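Local coordinates for insecticidal crystal protein Cry35Ab1 (Bacillus thuringiensis, PDB 4JP0) that serves as one component of a binary insecticidal toxin active on the western corn rootworm, probably acting on the larval midgut epithelium, at residues 251-256 and 284-289; 18-23 and 31-36; 350-355 and 366-371; 46-51 and 200-205. One frame throughout, in Å; residues are numbered along the deposited sequence.

Contact 1 of 4, residues 251-256 and 284-289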
# COMPACT_ATOMS: atom_id res chain seq x y z
N ILE A 251 5.58 -6.46 -6.68
CA ILE A 251 5.93 -5.45 -7.66
C ILE A 251 6.41 -6.20 -8.87
O ILE A 251 7.30 -7.05 -8.77
CB ILE A 251 7.02 -4.53 -7.17
CG1 ILE A 251 6.64 -3.85 -5.84
CG2 ILE A 251 7.22 -3.47 -8.21
CD1 ILE A 251 5.33 -3.14 -5.90
N ASN A 252 5.80 -5.92 -10.01
CA ASN A 252 6.19 -6.59 -11.26
C ASN A 252 7.27 -5.83 -12.02
O ASN A 252 7.69 -4.73 -11.62
CB ASN A 252 4.98 -6.82 -12.15
CG ASN A 252 4.20 -8.03 -11.73
OD1 ASN A 252 4.56 -8.70 -10.76
ND2 ASN A 252 3.11 -8.32 -12.45
N ILE A 253 7.72 -6.40 -13.14
CA ILE A 253 8.87 -5.84 -13.86
C ILE A 253 8.66 -4.38 -14.34
O ILE A 253 9.61 -3.61 -14.61
CB ILE A 253 9.24 -6.83 -15.02
CG1 ILE A 253 10.57 -6.48 -15.67
CG2 ILE A 253 8.12 -6.90 -16.05
CD1 ILE A 253 11.14 -7.60 -16.51
N ASP A 254 7.39 -4.09 -14.46
CA ASP A 254 6.69 -2.86 -14.79
C ASP A 254 6.86 -1.81 -13.65
O ASP A 254 6.59 -0.61 -13.81
CB ASP A 254 5.20 -3.38 -14.75
CG ASP A 254 4.17 -2.35 -15.20
OD1 ASP A 254 4.07 -1.25 -14.59
OD2 ASP A 254 3.38 -2.56 -16.14
N SER A 255 7.32 -2.28 -12.49
CA SER A 255 7.25 -1.47 -11.25
C SER A 255 5.80 -1.22 -10.84
O SER A 255 5.52 -0.43 -9.92
CB SER A 255 8.01 -0.15 -11.35
OG SER A 255 9.41 -0.36 -11.23
N GLY A 256 4.86 -1.88 -11.51
CA GLY A 256 3.48 -1.74 -11.09
C GLY A 256 3.14 -2.84 -10.10
O GLY A 256 3.85 -3.83 -10.00
N SER A 284 0.15 -3.00 -12.46
CA SER A 284 1.07 -3.58 -13.43
C SER A 284 0.36 -3.94 -14.71
O SER A 284 -0.83 -4.25 -14.71
CB SER A 284 1.75 -4.81 -12.85
OG SER A 284 2.55 -5.45 -13.84
N HIS A 285 1.11 -3.91 -15.82
CA HIS A 285 0.59 -4.31 -17.13
C HIS A 285 1.34 -5.55 -17.60
O HIS A 285 1.19 -6.00 -18.74
CB HIS A 285 0.78 -3.17 -18.13
CG HIS A 285 -0.18 -2.03 -17.95
ND1 HIS A 285 -0.38 -1.40 -16.75
CD2 HIS A 285 -0.99 -1.41 -18.84
CE1 HIS A 285 -1.27 -0.44 -16.89
NE2 HIS A 285 -1.67 -0.42 -18.15
N GLU A 286 2.16 -6.10 -16.72
CA GLU A 286 2.98 -7.25 -17.01
C GLU A 286 2.60 -8.40 -16.12
O GLU A 286 1.86 -8.26 -15.14
CB GLU A 286 4.46 -6.93 -16.78
CG GLU A 286 5.00 -5.73 -17.55
CD GLU A 286 5.26 -6.00 -19.04
OE1 GLU A 286 5.22 -7.18 -19.51
OE2 GLU A 286 5.54 -5.01 -19.74
N THR A 287 3.13 -9.57 -16.45
CA THR A 287 2.86 -10.74 -15.67
C THR A 287 4.10 -11.21 -14.91
O THR A 287 4.01 -12.02 -13.98
CB THR A 287 2.30 -11.85 -16.58
OG1 THR A 287 1.86 -12.95 -15.78
CG2 THR A 287 3.39 -12.45 -17.43
N LYS A 288 5.26 -10.68 -15.27
CA LYS A 288 6.50 -11.11 -14.62
C LYS A 288 6.81 -10.31 -13.34
O LYS A 288 6.83 -9.10 -13.38
CB LYS A 288 7.69 -10.99 -15.58
CG LYS A 288 8.98 -11.56 -15.03
CD LYS A 288 10.09 -11.54 -16.08
CE LYS A 288 11.32 -12.38 -15.66
NZ LYS A 288 12.12 -11.82 -14.52
N ILE A 289 7.05 -11.01 -12.23
CA ILE A 289 7.43 -10.40 -10.97
C ILE A 289 8.80 -9.77 -11.10
O ILE A 289 9.64 -10.30 -11.80
CB ILE A 289 7.48 -11.48 -9.86
CG1 ILE A 289 7.66 -10.83 -8.49
CG2 ILE A 289 8.60 -12.45 -10.10
CD1 ILE A 289 7.31 -11.74 -7.31
O HOH W 1 1.76 -11.16 -12.47
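N252 holds CG anti to its own carbonyl carbon (chi1 -80°), D254 holds CG anti to its backbone N (chi1 -174°), and these settings bring each CG close to 284-289. From there N252 ND2 donates to E286 O at 3.0 Å in a bent bond, approaching from above the carbonyl plane. A water accepts from N252 ND2 and donates to T287 O, while OD1 is taken by Q250 NE2. Asparagine suits the place because it both donates and accepts. D254 OD2 accepts a hydrogen bond from H285 N at 2.7 Å, likewise from above the plane of its group. The intervening residue, I253, donates its N to K288 O at 2.9 Å. S284 OG accepts a hydrogen bond from E286 N at 3.0 Å, an ST turn that shapes the second loop, just as a type I turn from N252 to S255 shapes the first. Aliphatic carbon fills in beside the polar bonds, with I253 CG2 3.7 Å from E286 CG. G256, having no CB, can come so close that its CA lies 3.8 Å from S284 CA. Backbone bonds of I251 with M290 and of S284 with M257 extend the contact, which thus ties the turn between strands 249-251 and 257-259 to the loop leading from helix 272-279 into strand 292-301.

Contact 2 of 4, residues 18-23 and 31-36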
# COMPACT_ATOMS: atom_id res chain seq x y z
N TYR A 18 -28.10 -6.98 21.29
CA TYR A 18 -26.80 -6.64 20.68
C TYR A 18 -26.15 -7.80 19.94
O TYR A 18 -26.12 -8.94 20.43
CB TYR A 18 -25.84 -6.17 21.76
CG TYR A 18 -26.24 -4.80 22.31
CD1 TYR A 18 -27.31 -4.65 23.20
CD2 TYR A 18 -25.53 -3.68 21.96
CE1 TYR A 18 -27.67 -3.36 23.71
CE2 TYR A 18 -25.87 -2.39 22.46
CZ TYR A 18 -26.95 -2.26 23.33
OH TYR A 18 -27.28 -1.01 23.80
N ALA A 19 -25.56 -7.49 18.78
CA ALA A 19 -24.86 -8.50 18.01
C ALA A 19 -23.68 -8.98 18.85
O ALA A 19 -22.93 -8.14 19.43
CB ALA A 19 -24.38 -7.89 16.69
N ALA A 20 -23.47 -10.29 18.90
CA ALA A 20 -22.48 -10.87 19.83
C ALA A 20 -21.86 -12.16 19.32
O ALA A 20 -22.50 -12.91 18.61
CB ALA A 20 -23.19 -11.17 21.15
N THR A 21 -20.61 -12.44 19.71
CA THR A 21 -20.03 -13.76 19.47
C THR A 21 -19.65 -14.34 20.82
O THR A 21 -19.44 -13.58 21.79
CB THR A 21 -18.75 -13.71 18.62
OG1 THR A 21 -17.92 -12.64 19.07
CG2 THR A 21 -19.04 -13.37 17.20
N TYR A 22 -19.48 -15.67 20.88
CA TYR A 22 -19.04 -16.33 22.11
C TYR A 22 -17.53 -16.09 22.18
O TYR A 22 -16.86 -16.29 21.19
CB TYR A 22 -19.28 -17.86 22.05
CG TYR A 22 -20.70 -18.37 22.25
CD1 TYR A 22 -20.94 -19.62 22.86
CD2 TYR A 22 -21.79 -17.66 21.81
CE1 TYR A 22 -22.22 -20.10 23.03
CE2 TYR A 22 -23.09 -18.14 21.99
CZ TYR A 22 -23.29 -19.35 22.60
OH TYR A 22 -24.57 -19.82 22.77
N LEU A 23 -17.00 -15.68 23.32
CA LEU A 23 -15.58 -15.36 23.40
C LEU A 23 -14.64 -16.54 23.28
O LEU A 23 -13.50 -16.40 22.83
CB LEU A 23 -15.25 -14.72 24.76
CG LEU A 23 -15.57 -13.26 24.98
CD1 LEU A 23 -15.26 -12.89 26.41
CD2 LEU A 23 -14.79 -12.37 23.99
N SER A 31 -24.85 -13.88 17.15
CA SER A 31 -26.24 -13.94 17.63
C SER A 31 -26.63 -12.60 18.22
O SER A 31 -25.88 -11.65 18.17
CB SER A 31 -26.37 -14.99 18.74
OG SER A 31 -25.44 -14.65 19.81
N LEU A 32 -27.82 -12.53 18.80
CA LEU A 32 -28.28 -11.31 19.46
C LEU A 32 -28.48 -11.60 20.92
O LEU A 32 -29.26 -12.50 21.28
CB LEU A 32 -29.59 -10.80 18.83
CG LEU A 32 -29.47 -10.28 17.39
CD1 LEU A 32 -30.83 -9.83 16.78
CD2 LEU A 32 -28.44 -9.13 17.35
N MET A 33 -27.86 -10.78 21.78
CA MET A 33 -27.91 -11.02 23.23
C MET A 33 -28.41 -9.79 23.94
O MET A 33 -28.16 -8.67 23.47
CB MET A 33 -26.49 -11.30 23.77
CG MET A 33 -25.91 -12.65 23.31
SD MET A 33 -26.85 -14.02 24.06
CE MET A 33 -26.49 -13.69 25.78
N ASN A 34 -29.04 -10.00 25.10
CA ASN A 34 -29.45 -8.89 25.96
C ASN A 34 -28.23 -8.45 26.78
O ASN A 34 -27.53 -9.30 27.33
CB ASN A 34 -30.58 -9.30 26.89
CG ASN A 34 -31.14 -8.12 27.67
OD1 ASN A 34 -30.40 -7.40 28.32
ND2 ASN A 34 -32.44 -7.91 27.58
N LYS A 35 -27.97 -7.15 26.84
CA LYS A 35 -26.73 -6.70 27.47
C LYS A 35 -26.71 -6.98 28.95
O LYS A 35 -25.65 -6.88 29.57
CB LYS A 35 -26.37 -5.24 27.15
CG LYS A 35 -27.34 -4.21 27.72
CD LYS A 35 -27.12 -2.86 26.97
CE LYS A 35 -28.08 -1.77 27.41
NZ LYS A 35 -27.71 -0.43 26.81
N ASN A 36 -27.84 -7.38 29.50
CA ASN A 36 -27.89 -7.71 30.93
C ASN A 36 -28.13 -9.21 31.18
O ASN A 36 -28.57 -9.65 32.24
CB ASN A 36 -28.93 -6.84 31.64
CG ASN A 36 -28.53 -5.37 31.65
OD1 ASN A 36 -27.47 -5.00 32.16
ND2 ASN A 36 -29.37 -4.52 31.06
O HOH W 2 -23.23 -15.88 19.41
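The Y18 ring has M33 O at its edge, near the ring plane, and the side chain of K35 passing it obliquely, with K35 CD 3.3 Å from Y18 CE1. K35 CG sits between its backbone N and carbonyl carbon (chi1 66°), the crowded position, and beyond CG the chain is extended, so that NZ arrives at the phenol and donates to Y18 OH at 3.1 Å. Lysine fits here because its methylene CD touches the ring as the chain crosses it, while its ammonium group reaches the hydroxyl. Behind this pair lies an antiparallel hairpin. Y18 with M33 and A20 with S31 are hydrogen-bonded pairs; the Y18 N to M33 O bond measures 2.8 Å. A19 and L32 form the non-hydrogen-bonded pair between them, where CA-H...O contacts run from L32 CA to Y18 O and from A19 CA to S31 O. The small A20 lets M33 pack on the same face, with A20 CB 3.8 Å from M33 CG, while L32 CD2 lies 4.3 Å from A19 CB on the other. Near the turn end a water donates to A20 O and is hydrogen-bonded to S31 OG at 2.6 Å. The ladder spans three pairs, and the strand directions differ by 113°, a strong divergence from exact antiparallel. Strand 18-22 continues the sheet through backbone bonds to strand 43-52, A19 also bonds I10 of strand 6-12, and Y18 touches E9 and S11, placing the hairpin within the ricin-type beta-trefoil.

Contact 3 of 4, residues 350-355 and 366-371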
# COMPACT_ATOMS: atom_id res chain seq x y z
N GLN A 350 26.20 16.45 -22.34
CA GLN A 350 24.78 16.76 -22.41
C GLN A 350 24.50 18.20 -21.96
O GLN A 350 23.70 18.91 -22.58
CB GLN A 350 23.93 15.76 -21.60
CG GLN A 350 22.42 15.84 -21.93
CD GLN A 350 21.70 14.50 -21.81
OE1 GLN A 350 22.29 13.45 -22.12
NE2 GLN A 350 20.44 14.52 -21.37
N GLN A 351 25.14 18.63 -20.89
CA GLN A 351 24.95 20.01 -20.46
C GLN A 351 25.53 20.94 -21.52
O GLN A 351 24.94 21.98 -21.83
CB GLN A 351 25.63 20.29 -19.13
CG GLN A 351 25.44 21.74 -18.69
CD GLN A 351 26.38 22.15 -17.59
OE1 GLN A 351 27.54 21.74 -17.58
NE2 GLN A 351 25.88 22.97 -16.67
N ALA A 352 26.66 20.58 -22.11
CA ALA A 352 27.22 21.43 -23.15
C ALA A 352 26.25 21.67 -24.35
O ALA A 352 26.05 22.81 -24.80
CB ALA A 352 28.58 20.90 -23.64
N LEU A 353 25.68 20.59 -24.88
CA LEU A 353 24.73 20.77 -26.00
C LEU A 353 23.52 21.61 -25.58
O LEU A 353 22.97 22.42 -26.35
CB LEU A 353 24.26 19.41 -26.53
CG LEU A 353 25.40 18.50 -27.02
CD1 LEU A 353 25.03 16.99 -26.82
CD2 LEU A 353 25.77 18.78 -28.45
N LEU A 354 23.06 21.40 -24.36
CA LEU A 354 21.89 22.17 -23.92
C LEU A 354 22.27 23.65 -23.83
O LEU A 354 21.51 24.53 -24.24
CB LEU A 354 21.38 21.66 -22.57
CG LEU A 354 20.11 22.28 -22.00
CD1 LEU A 354 18.97 22.20 -23.01
CD2 LEU A 354 19.70 21.61 -20.66
N LEU A 355 23.46 23.92 -23.29
CA LEU A 355 23.90 25.28 -23.14
C LEU A 355 23.98 25.98 -24.49
O LEU A 355 23.76 27.20 -24.59
CB LEU A 355 25.26 25.33 -22.47
CG LEU A 355 25.31 25.12 -20.96
CD1 LEU A 355 26.74 25.06 -20.47
CD2 LEU A 355 24.53 26.21 -20.23
N GLU A 366 33.87 28.23 -22.26
CA GLU A 366 34.25 28.77 -20.96
C GLU A 366 33.53 28.09 -19.81
O GLU A 366 34.13 27.77 -18.78
CB GLU A 366 33.98 30.29 -20.88
CG GLU A 366 34.09 30.79 -19.45
CD GLU A 366 34.05 32.30 -19.28
OE1 GLU A 366 34.31 33.10 -20.24
OE2 GLU A 366 33.77 32.69 -18.13
N ILE A 367 32.23 27.85 -19.97
CA ILE A 367 31.43 27.28 -18.89
C ILE A 367 31.76 25.81 -18.61
O ILE A 367 31.78 25.37 -17.45
CB ILE A 367 29.94 27.39 -19.23
CG1 ILE A 367 29.52 28.86 -19.26
CG2 ILE A 367 29.09 26.55 -18.22
CD1 ILE A 367 28.14 29.08 -19.85
N THR A 368 32.02 25.05 -19.66
CA THR A 368 32.14 23.59 -19.49
C THR A 368 33.54 23.06 -19.57
O THR A 368 33.76 21.89 -19.27
CB THR A 368 31.38 22.90 -20.59
OG1 THR A 368 31.97 23.26 -21.85
CG2 THR A 368 29.94 23.41 -20.66
N ASN A 369 34.47 23.91 -20.00
CA ASN A 369 35.85 23.50 -20.21
C ASN A 369 36.01 22.63 -21.44
O ASN A 369 37.08 22.08 -21.67
CB ASN A 369 36.39 22.75 -19.01
CG ASN A 369 37.08 23.65 -18.04
OD1 ASN A 369 36.43 24.36 -17.26
ND2 ASN A 369 38.42 23.64 -18.07
N ILE A 370 34.95 22.51 -22.23
CA ILE A 370 35.03 21.72 -23.46
C ILE A 370 35.44 22.59 -24.67
O ILE A 370 34.81 23.61 -24.92
CB ILE A 370 33.68 21.05 -23.69
CG1 ILE A 370 33.35 20.11 -22.52
CG2 ILE A 370 33.68 20.27 -24.96
CD1 ILE A 370 31.90 19.60 -22.57
N PRO A 371 36.48 22.19 -25.40
CA PRO A 371 36.99 22.98 -26.54
C PRO A 371 35.96 23.19 -27.66
O PRO A 371 35.12 22.32 -27.89
CB PRO A 371 38.15 22.12 -27.08
CG PRO A 371 38.50 21.17 -25.98
CD PRO A 371 37.25 20.95 -25.18
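A352 and T368 bring their CA atoms to 6.5 Å where helix 349-355 passes the last turn of helix 361-368, beyond which N369, with positive phi (73°), turns the chain toward P371 at the N-cap of helix 372-380. The side chains that meet are methyl-tipped. L355 and T368 reach toward each other tip to tip, L355 CD1 lying 3.6 Å from T368 CG2. The same CD1 touches I367 CG2, also at 3.6 Å, crossing that side chain obliquely, so one leucine methyl serves two neighbours. One turn earlier along the first helix, A352 CB meets I370 CD1 at 3.7 Å and T368 CG2 at 4.1 Å; alanine's single methyl lets the helix come close to both. T368 has OG1 between its backbone N and carbonyl carbon (chi1 62°), and CG2 is thereby the branch that meets the first helix. Its hydroxyl is engaged on its own side of the contact: OG1 accepts a hydrogen bond from I370 N at 3.1 Å, an ST turn, and is hydrogen-bonded to V364 O as well. Threonine thus suits a helix end, with one branch polar and one apolar. Asparagine readily adopts the positive phi found at N369, and proline at an N-cap forfeits no helical amide bond. V364 and, from helix 372-380, L375 extend the apolar patch on A352, so plain packing joins these short C-terminal helices. No hydrogen bond joins the two segments; their cohesion rests on van der Waals contact and the partial burial of methyl groups, with shape in place of polar pairing.

Contact 4 of 4, residues 46-51 and 200-205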
# COMPACT_ATOMS: atom_id res chain seq x y z
N LYS A 46 -18.16 -6.15 20.85
CA LYS A 46 -17.38 -5.02 20.34
C LYS A 46 -16.93 -5.30 18.93
O LYS A 46 -16.31 -6.33 18.70
CB LYS A 46 -16.15 -4.76 21.21
CG LYS A 46 -16.49 -4.21 22.60
CD LYS A 46 -15.23 -3.91 23.41
CE LYS A 46 -15.58 -3.53 24.85
NZ LYS A 46 -14.39 -3.02 25.60
N TRP A 47 -17.20 -4.34 18.04
CA TRP A 47 -16.92 -4.50 16.63
C TRP A 47 -16.10 -3.31 16.11
O TRP A 47 -16.31 -2.16 16.54
CB TRP A 47 -18.24 -4.63 15.83
CG TRP A 47 -19.07 -5.67 16.40
CD1 TRP A 47 -20.22 -5.52 17.13
CD2 TRP A 47 -18.80 -7.07 16.35
NE1 TRP A 47 -20.68 -6.75 17.53
CE2 TRP A 47 -19.81 -7.71 17.10
CE3 TRP A 47 -17.77 -7.86 15.79
CZ2 TRP A 47 -19.83 -9.12 17.28
CZ3 TRP A 47 -17.80 -9.25 15.96
CH2 TRP A 47 -18.84 -9.86 16.69
N PHE A 48 -15.15 -3.59 15.21
CA PHE A 48 -14.33 -2.52 14.61
C PHE A 48 -14.56 -2.51 13.12
O PHE A 48 -14.48 -3.57 12.46
CB PHE A 48 -12.84 -2.76 14.91
CG PHE A 48 -12.00 -1.53 14.78
CD1 PHE A 48 -11.66 -0.80 15.91
CD2 PHE A 48 -11.53 -1.12 13.53
CE1 PHE A 48 -10.88 0.34 15.81
CE2 PHE A 48 -10.74 0.04 13.42
CZ PHE A 48 -10.42 0.76 14.56
N LEU A 49 -14.91 -1.35 12.60
CA LEU A 49 -15.17 -1.23 11.18
C LEU A 49 -13.90 -0.81 10.46
O LEU A 49 -13.26 0.14 10.87
CB LEU A 49 -16.20 -0.13 10.93
CG LEU A 49 -17.57 -0.29 11.54
CD1 LEU A 49 -18.48 0.83 11.01
CD2 LEU A 49 -18.12 -1.67 11.19
N PHE A 50 -13.52 -1.54 9.42
CA PHE A 50 -12.42 -1.07 8.53
C PHE A 50 -13.00 -0.73 7.16
O PHE A 50 -13.85 -1.46 6.63
CB PHE A 50 -11.37 -2.14 8.37
CG PHE A 50 -10.52 -2.35 9.62
CD1 PHE A 50 -10.62 -3.51 10.35
CD2 PHE A 50 -9.63 -1.39 10.04
CE1 PHE A 50 -9.82 -3.74 11.45
CE2 PHE A 50 -8.84 -1.60 11.17
CZ PHE A 50 -8.93 -2.78 11.86
N PRO A 51 -12.57 0.38 6.58
CA PRO A 51 -13.08 0.80 5.29
C PRO A 51 -12.29 0.12 4.16
O PRO A 51 -11.07 -0.08 4.28
CB PRO A 51 -12.83 2.32 5.29
CG PRO A 51 -11.47 2.44 6.05
CD PRO A 51 -11.51 1.30 7.08
N THR A 200 -2.41 -1.17 17.40
CA THR A 200 -2.03 -0.65 16.11
C THR A 200 -3.06 -1.03 15.04
O THR A 200 -2.74 -1.68 14.13
CB THR A 200 -0.57 -1.06 15.71
OG1 THR A 200 -0.30 -0.63 14.40
CG2 THR A 200 -0.38 -2.54 15.78
N PRO A 201 -4.31 -0.63 15.23
CA PRO A 201 -5.37 -1.10 14.31
C PRO A 201 -5.12 -0.63 12.88
O PRO A 201 -5.58 -1.27 11.96
CB PRO A 201 -6.65 -0.46 14.87
CG PRO A 201 -6.14 0.71 15.73
CD PRO A 201 -4.87 0.19 16.34
N TYR A 202 -4.43 0.50 12.73
CA TYR A 202 -3.98 0.91 11.40
C TYR A 202 -2.48 0.94 11.32
O TYR A 202 -1.82 1.55 12.16
CB TYR A 202 -4.52 2.27 11.00
CG TYR A 202 -6.01 2.23 10.74
CD1 TYR A 202 -6.93 2.45 11.79
CD2 TYR A 202 -6.50 1.92 9.48
CE1 TYR A 202 -8.33 2.41 11.56
CE2 TYR A 202 -7.88 1.87 9.24
CZ TYR A 202 -8.78 2.11 10.28
OH TYR A 202 -10.12 2.01 10.00
N TYR A 203 -1.94 0.28 10.30
CA TYR A 203 -0.48 0.35 10.04
C TYR A 203 -0.24 1.49 9.07
O TYR A 203 -1.13 1.85 8.29
CB TYR A 203 0.01 -0.95 9.39
CG TYR A 203 0.23 -2.09 10.39
CD1 TYR A 203 -0.82 -2.57 11.17
CD2 TYR A 203 1.51 -2.69 10.54
CE1 TYR A 203 -0.62 -3.59 12.11
CE2 TYR A 203 1.72 -3.69 11.42
CZ TYR A 203 0.65 -4.16 12.21
OH TYR A 203 0.88 -5.17 13.10
N ILE A 204 0.99 2.02 9.06
CA ILE A 204 1.37 3.06 8.12
C ILE A 204 2.22 2.46 7.01
O ILE A 204 3.24 1.80 7.24
CB ILE A 204 2.20 4.14 8.85
CG1 ILE A 204 1.36 4.80 9.92
CG2 ILE A 204 2.67 5.26 7.88
CD1 ILE A 204 2.22 5.64 10.92
N LEU A 205 1.76 2.65 5.78
CA LEU A 205 2.50 2.18 4.60
C LEU A 205 3.00 3.45 3.84
O LEU A 205 2.22 4.33 3.43
CB LEU A 205 1.59 1.29 3.74
CG LEU A 205 2.13 0.78 2.40
CD1 LEU A 205 3.49 0.08 2.56
CD2 LEU A 205 1.09 -0.15 1.72
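F50 turns an edge to the face of Y202 in a T-shaped stack, with centroids 5.3 Å apart and planes at 75°; F50 CD2 lies 3.6 Å from Y202 CZ. F48 stands beside them in this aromatic group: Y202 CE1 lies in the plane of the F48 ring at its edge, 3.9 Å from F48 CE2, while F48 CD2 covers a face of F50 toward the rim. F48 has CG anti to its backbone N (chi1 -160°), directed at the second segment. In the aliphatic packing, P201 adds a compact apolar surface to a ring, its CB 4.0 Å from F48 CZ. Among the polar atoms, no hydrogen bond passes between the segments. P51 meets Y202 tip to tip in a carbon-oxygen contact, P51 CD 3.3 Å from Y202 OH. P201 O lies 3.4 Å from F50 CE2, and the buried Y202 OH is satisfied by T4 O, consistent with a tyrosine among apolar side chains. The two strands are not paired, their axes staying 11.2 Å apart. The arrangement is a buried aromatic cluster at a domain interface, joining the ricin-type beta-trefoil to the beta-rich toxin domain that follows it.

Contact 4 is the buried one, built of rings and prolines between two domains; contacts 1, 2 and 3 are partly buried, with exposed residues taking part. Contact 2 and the 46-51 half of contact 4 share the trefoil sheet, since strands 18-22 and 43-52 are neighbours, and they touch where W47 NE1 comes 3.3 Å from A19 O, probably a hydrogen bond. Contact 1 lies in the P42 toxin region, about 9 Å from contact 4 at the nearest atoms, and contact 3 lies far from contact 2, 78 Å between centres. Hydrogen bonds join the segments in contacts 1 and 2, whereas contacts 3 and 4 rely on packing of methyl groups and aromatic rings respectively.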